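Transcriptional regulator (Streptococcus pneumoniae, PDB 2GNP) is probably a transcriptional regulator that may respond to a sugar-like effector through a putative sugar-binding domain. Local coordinates at residues Trp148-Ile158 with Asp217-Ala228. Numbering follows the deposited sequence.
Sequences WKDLDIAVVGI and DLKNIPQSLAVA
Lys149 runs extended until its last torsion, where a bend (chi4 -41°) turns NZ onto the carboxylate of Asp217; NZ meets the syn side of OD2 at 3.0 Å, forming a salt bridge. One water accepts from Lys149 NZ and donates to Asp217 OD1, so both carboxylate oxygens are engaged, while a second water donates to the carbonyls of Trp148 and Asp217. In Ile221, CG1 set anti to the carbonyl carbon carries CD1 to 3.6 Å from Ala154 CB and alongside Leu151, whose side chain points the same way; CG2 lies 3.5 Å from Asp152 O. Beyond this join, strands 153-156 and 223-227 run parallel, their axes 10° apart, as neighbours in the parallel core of a Rossmann-like sheet, consistent with the sugar-binding family. Strand 60-63 pairs with the other edge of 153-160, and strand 248-252 with that of 223-227. Five backbone bonds link the pair, the straightest at its donor being Leu225 N to Ala154 O (2.8 Å, 173° at the hydrogen). On the face of Ala154 and Ala226, Val156 CG2 packs 3.7 Å from Ala226 CB, and Ile158 CD1 reaches the same methyl at 3.8 Å. Val155 and Val227 project to the reverse face, against helix 36-54. Past Val227 the direct ladder gives way to a water, which accepts from Ile158 N and donates to Val227 O at 2.7 Å.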
loop_
_atom_site.group_PDB
_atom_site.type_symbol
_atom_site.label_atom_id
_atom_site.label_comp_id
_atom_site.label_asym_id
_atom_site.label_seq_id
_atom_site.Cartn_x
_atom_site.Cartn_y
_atom_site.Cartn_z
ATOM N N TRP A 148 0.462 10.113 11.651
ATOM C CA TRP A 148 0.468 8.665 11.405
ATOM C C TRP A 148 -0.248 7.823 12.451
ATOM O O TRP A 148 -0.609 6.673 12.162
ATOM C CB TRP A 148 1.908 8.171 11.278
ATOM C CG TRP A 148 2.642 8.529 10.021
ATOM C CD1 TRP A 148 2.096 8.857 8.763
ATOM C CD2 TRP A 148 4.050 8.472 9.840
ATOM N NE1 TRP A 148 3.086 9.059 7.863
ATOM C CE2 TRP A 148 4.310 8.841 8.491
ATOM C CE3 TRP A 148 5.147 8.186 10.708
ATOM C CZ2 TRP A 148 5.593 8.920 7.972
ATOM C CZ3 TRP A 148 6.451 8.274 10.171
ATOM C CH2 TRP A 148 6.661 8.632 8.827
ATOM N N LYS A 149 -0.429 8.380 13.652
ATOM C CA LYS A 149 -1.104 7.681 14.744
ATOM C C LYS A 149 -2.600 7.900 14.750
ATOM O O LYS A 149 -3.300 7.247 15.517
ATOM C CB LYS A 149 -0.473 8.012 16.102
ATOM C CG LYS A 149 1.037 7.632 16.117
ATOM C CD LYS A 149 1.767 8.092 17.359
ATOM C CE LYS A 149 3.205 7.540 17.427
ATOM N NZ LYS A 149 3.422 6.088 16.997
ATOM N N ASP A 150 -3.091 8.818 13.927
ATOM C CA ASP A 150 -4.521 9.043 13.931
ATOM C C ASP A 150 -5.155 9.287 12.544
ATOM O O ASP A 150 -6.141 10.050 12.379
ATOM C CB ASP A 150 -4.901 10.092 14.989
ATOM C CG ASP A 150 -4.801 11.447 14.488
ATOM O OD1 ASP A 150 -3.829 11.729 13.761
ATOM O OD2 ASP A 150 -5.742 12.230 14.784
ATOM N N LEU A 151 -4.627 8.567 11.551
ATOM C CA LEU A 151 -5.235 8.637 10.219
ATOM C C LEU A 151 -6.571 7.915 10.192
ATOM O O LEU A 151 -6.811 6.938 10.912
ATOM C CB LEU A 151 -4.344 7.978 9.205
ATOM C CG LEU A 151 -3.050 8.778 8.965
ATOM C CD1 LEU A 151 -2.232 7.916 7.957
ATOM C CD2 LEU A 151 -3.241 10.222 8.480
ATOM N N ASP A 152 -7.457 8.438 9.346
ATOM C CA ASP A 152 -8.744 7.794 9.104
ATOM C C ASP A 152 -8.675 6.721 8.008
ATOM O O ASP A 152 -9.320 5.687 8.112
ATOM C CB ASP A 152 -9.791 8.828 8.689
ATOM C CG ASP A 152 -10.085 9.794 9.814
ATOM O OD1 ASP A 152 -10.677 9.347 10.822
ATOM O OD2 ASP A 152 -9.655 10.943 9.754
ATOM N N ILE A 153 -7.932 7.031 6.945
ATOM C CA ILE A 153 -7.845 6.127 5.783
ATOM C C ILE A 153 -6.382 6.063 5.397
ATOM O O ILE A 153 -5.677 7.039 5.559
ATOM C CB ILE A 153 -8.613 6.682 4.606
ATOM C CG1 ILE A 153 -10.112 6.710 4.951
ATOM C CG2 ILE A 153 -8.291 5.866 3.325
ATOM C CD1 ILE A 153 -10.896 7.498 3.852
ATOM N N ALA A 154 -5.938 4.880 5.019
ATOM C CA ALA A 154 -4.618 4.748 4.330
ATOM C C ALA A 154 -4.935 4.131 2.979
ATOM O O ALA A 154 -5.788 3.257 2.907
ATOM C CB ALA A 154 -3.728 3.833 5.085
ATOM N N VAL A 155 -4.199 4.541 1.953
ATOM C CA VAL A 155 -4.307 3.980 0.584
ATOM C C VAL A 155 -2.922 3.541 0.203
ATOM O O VAL A 155 -2.058 4.382 0.116
ATOM C CB VAL A 155 -4.870 5.002 -0.427
ATOM C CG1 VAL A 155 -5.283 4.297 -1.778
ATOM C CG2 VAL A 155 -6.145 5.698 0.213
ATOM N N VAL A 156 -2.761 2.242 -0.099
ATOM C CA VAL A 156 -1.404 1.689 -0.283
ATOM C C VAL A 156 -1.381 0.647 -1.439
ATOM O O VAL A 156 -2.392 -0.010 -1.759
ATOM C CB VAL A 156 -0.889 0.997 1.008
ATOM C CG1 VAL A 156 -0.889 1.967 2.188
ATOM C CG2 VAL A 156 -1.675 -0.313 1.318
ATOM N N GLY A 157 -0.246 0.564 -2.096
ATOM C CA GLY A 157 0.052 -0.589 -2.965
ATOM C C GLY A 157 0.826 -1.626 -2.125
ATOM O O GLY A 157 1.169 -1.382 -0.952
ATOM N N ILE A 158 1.117 -2.774 -2.729
ATOM C CA ILE A 158 1.898 -3.843 -2.065
ATOM C C ILE A 158 2.964 -4.229 -3.069
ATOM O O ILE A 158 2.646 -4.545 -4.238
ATOM C CB ILE A 158 1.021 -5.085 -1.707
ATOM C CG1 ILE A 158 -0.009 -4.722 -0.596
ATOM C CG2 ILE A 158 1.938 -6.285 -1.273
ATOM C CD1 ILE A 158 -1.131 -5.810 -0.391
ATOM N N ASP A 217 1.200 1.081 13.464
ATOM C CA ASP A 217 0.270 2.169 13.214
ATOM C C ASP A 217 -0.576 1.881 11.961
ATOM O O ASP A 217 -1.817 2.094 11.980
ATOM C CB ASP A 217 0.996 3.493 13.117
ATOM C CG ASP A 217 1.473 3.996 14.498
ATOM O OD1 ASP A 217 0.770 3.688 15.504
ATOM O OD2 ASP A 217 2.481 4.745 14.532
ATOM N N LEU A 218 0.064 1.395 10.898
ATOM C CA LEU A 218 -0.732 1.078 9.684
ATOM C C LEU A 218 -1.900 0.158 9.979
ATOM O O LEU A 218 -3.024 0.427 9.554
ATOM C CB LEU A 218 0.172 0.458 8.619
ATOM C CG LEU A 218 -0.601 0.021 7.384
ATOM C CD1 LEU A 218 -1.118 1.224 6.601
ATOM C CD2 LEU A 218 0.432 -0.783 6.496
ATOM N N LYS A 219 -1.641 -0.888 10.742
ATOM C CA LYS A 219 -2.622 -1.944 10.922
ATOM C C LYS A 219 -3.743 -1.590 11.898
ATOM O O LYS A 219 -4.661 -2.369 12.098
ATOM C CB LYS A 219 -1.963 -3.280 11.263
ATOM C CG LYS A 219 -1.534 -3.433 12.688
ATOM C CD LYS A 219 -0.565 -4.581 12.846
ATOM C CE LYS A 219 -0.452 -5.062 14.291
ATOM N NZ LYS A 219 0.595 -6.127 14.548
ATOM N N ASN A 220 -3.642 -0.403 12.493
ATOM C CA ASN A 220 -4.681 0.113 13.378
ATOM C C ASN A 220 -5.468 1.288 12.798
ATOM O O ASN A 220 -6.365 1.818 13.466
ATOM C CB ASN A 220 -4.034 0.462 14.719
ATOM C CG ASN A 220 -3.836 -0.782 15.586
ATOM O OD1 ASN A 220 -4.815 -1.218 16.209
ATOM N ND2 ASN A 220 -2.614 -1.377 15.617
ATOM N N ILE A 221 -5.130 1.682 11.556
ATOM C CA ILE A 221 -5.951 2.685 10.839
ATOM C C ILE A 221 -7.339 2.106 10.609
ATOM O O ILE A 221 -7.470 0.960 10.166
ATOM C CB ILE A 221 -5.281 3.097 9.487
ATOM C CG1 ILE A 221 -3.999 3.859 9.817
ATOM C CG2 ILE A 221 -6.283 3.925 8.623
ATOM C CD1 ILE A 221 -3.069 4.185 8.616
ATOM N N PRO A 222 -8.404 2.894 10.889
ATOM C CA PRO A 222 -9.751 2.351 10.699
ATOM C C PRO A 222 -10.080 1.809 9.325
ATOM O O PRO A 222 -10.757 0.762 9.220
ATOM C CB PRO A 222 -10.660 3.544 11.037
ATOM C CG PRO A 222 -9.857 4.386 11.944
ATOM C CD PRO A 222 -8.425 4.236 11.530
ATOM N N GLN A 223 -9.660 2.512 8.258
ATOM C CA GLN A 223 -9.917 1.984 6.907
ATOM C C GLN A 223 -8.603 1.998 6.137
ATOM O O GLN A 223 -8.067 3.048 5.882
ATOM C CB GLN A 223 -10.995 2.797 6.184
ATOM C CG GLN A 223 -12.444 2.633 6.724
ATOM C CD GLN A 223 -12.834 1.216 6.821
ATOM O OE1 GLN A 223 -12.434 0.387 5.977
ATOM N NE2 GLN A 223 -13.622 0.888 7.857
ATOM N N SER A 224 -8.061 0.829 5.848
ATOM C CA SER A 224 -6.790 0.769 5.112
ATOM C C SER A 224 -7.014 -0.041 3.866
ATOM O O SER A 224 -7.349 -1.235 3.908
ATOM C CB SER A 224 -5.679 0.135 5.955
ATOM O OG SER A 224 -6.131 -1.078 6.557
ATOM N N LEU A 225 -6.802 0.608 2.751
ATOM C CA LEU A 225 -7.167 0.050 1.439
ATOM C C LEU A 225 -5.903 -0.269 0.711
ATOM O O LEU A 225 -5.122 0.662 0.403
ATOM C CB LEU A 225 -7.971 1.080 0.645
ATOM C CG LEU A 225 -8.261 0.858 -0.856
ATOM C CD1 LEU A 225 -9.075 -0.450 -0.977
ATOM C CD2 LEU A 225 -9.075 2.070 -1.480
ATOM N N ALA A 226 -5.695 -1.548 0.379
ATOM C CA ALA A 226 -4.599 -1.913 -0.494
ATOM C C ALA A 226 -5.167 -2.308 -1.855
ATOM O O ALA A 226 -6.145 -3.043 -1.905
ATOM C CB ALA A 226 -3.794 -3.083 0.111
ATOM N N VAL A 227 -4.544 -1.829 -2.937
ATOM C CA VAL A 227 -4.908 -2.278 -4.273
ATOM C C VAL A 227 -3.705 -2.983 -4.877
ATOM O O VAL A 227 -2.596 -2.374 -4.991
ATOM C CB VAL A 227 -5.301 -1.050 -5.149
ATOM C CG1 VAL A 227 -5.771 -1.537 -6.525
ATOM C CG2 VAL A 227 -6.372 -0.234 -4.448
ATOM N N ALA A 228 -3.864 -4.269 -5.201
ATOM C CA ALA A 228 -2.670 -5.052 -5.564
ATOM C C ALA A 228 -3.082 -6.337 -6.279
ATOM O O ALA A 228 -3.996 -7.035 -5.819
ATOM C CB ALA A 228 -1.837 -5.390 -4.265
HETATM O O HOH W 1 -2.699 4.408 13.102
HETATM O O HOH W 2 1.683 4.277 17.819
HETATM O O HOH W 3 0.062 -2.682 -5.531
#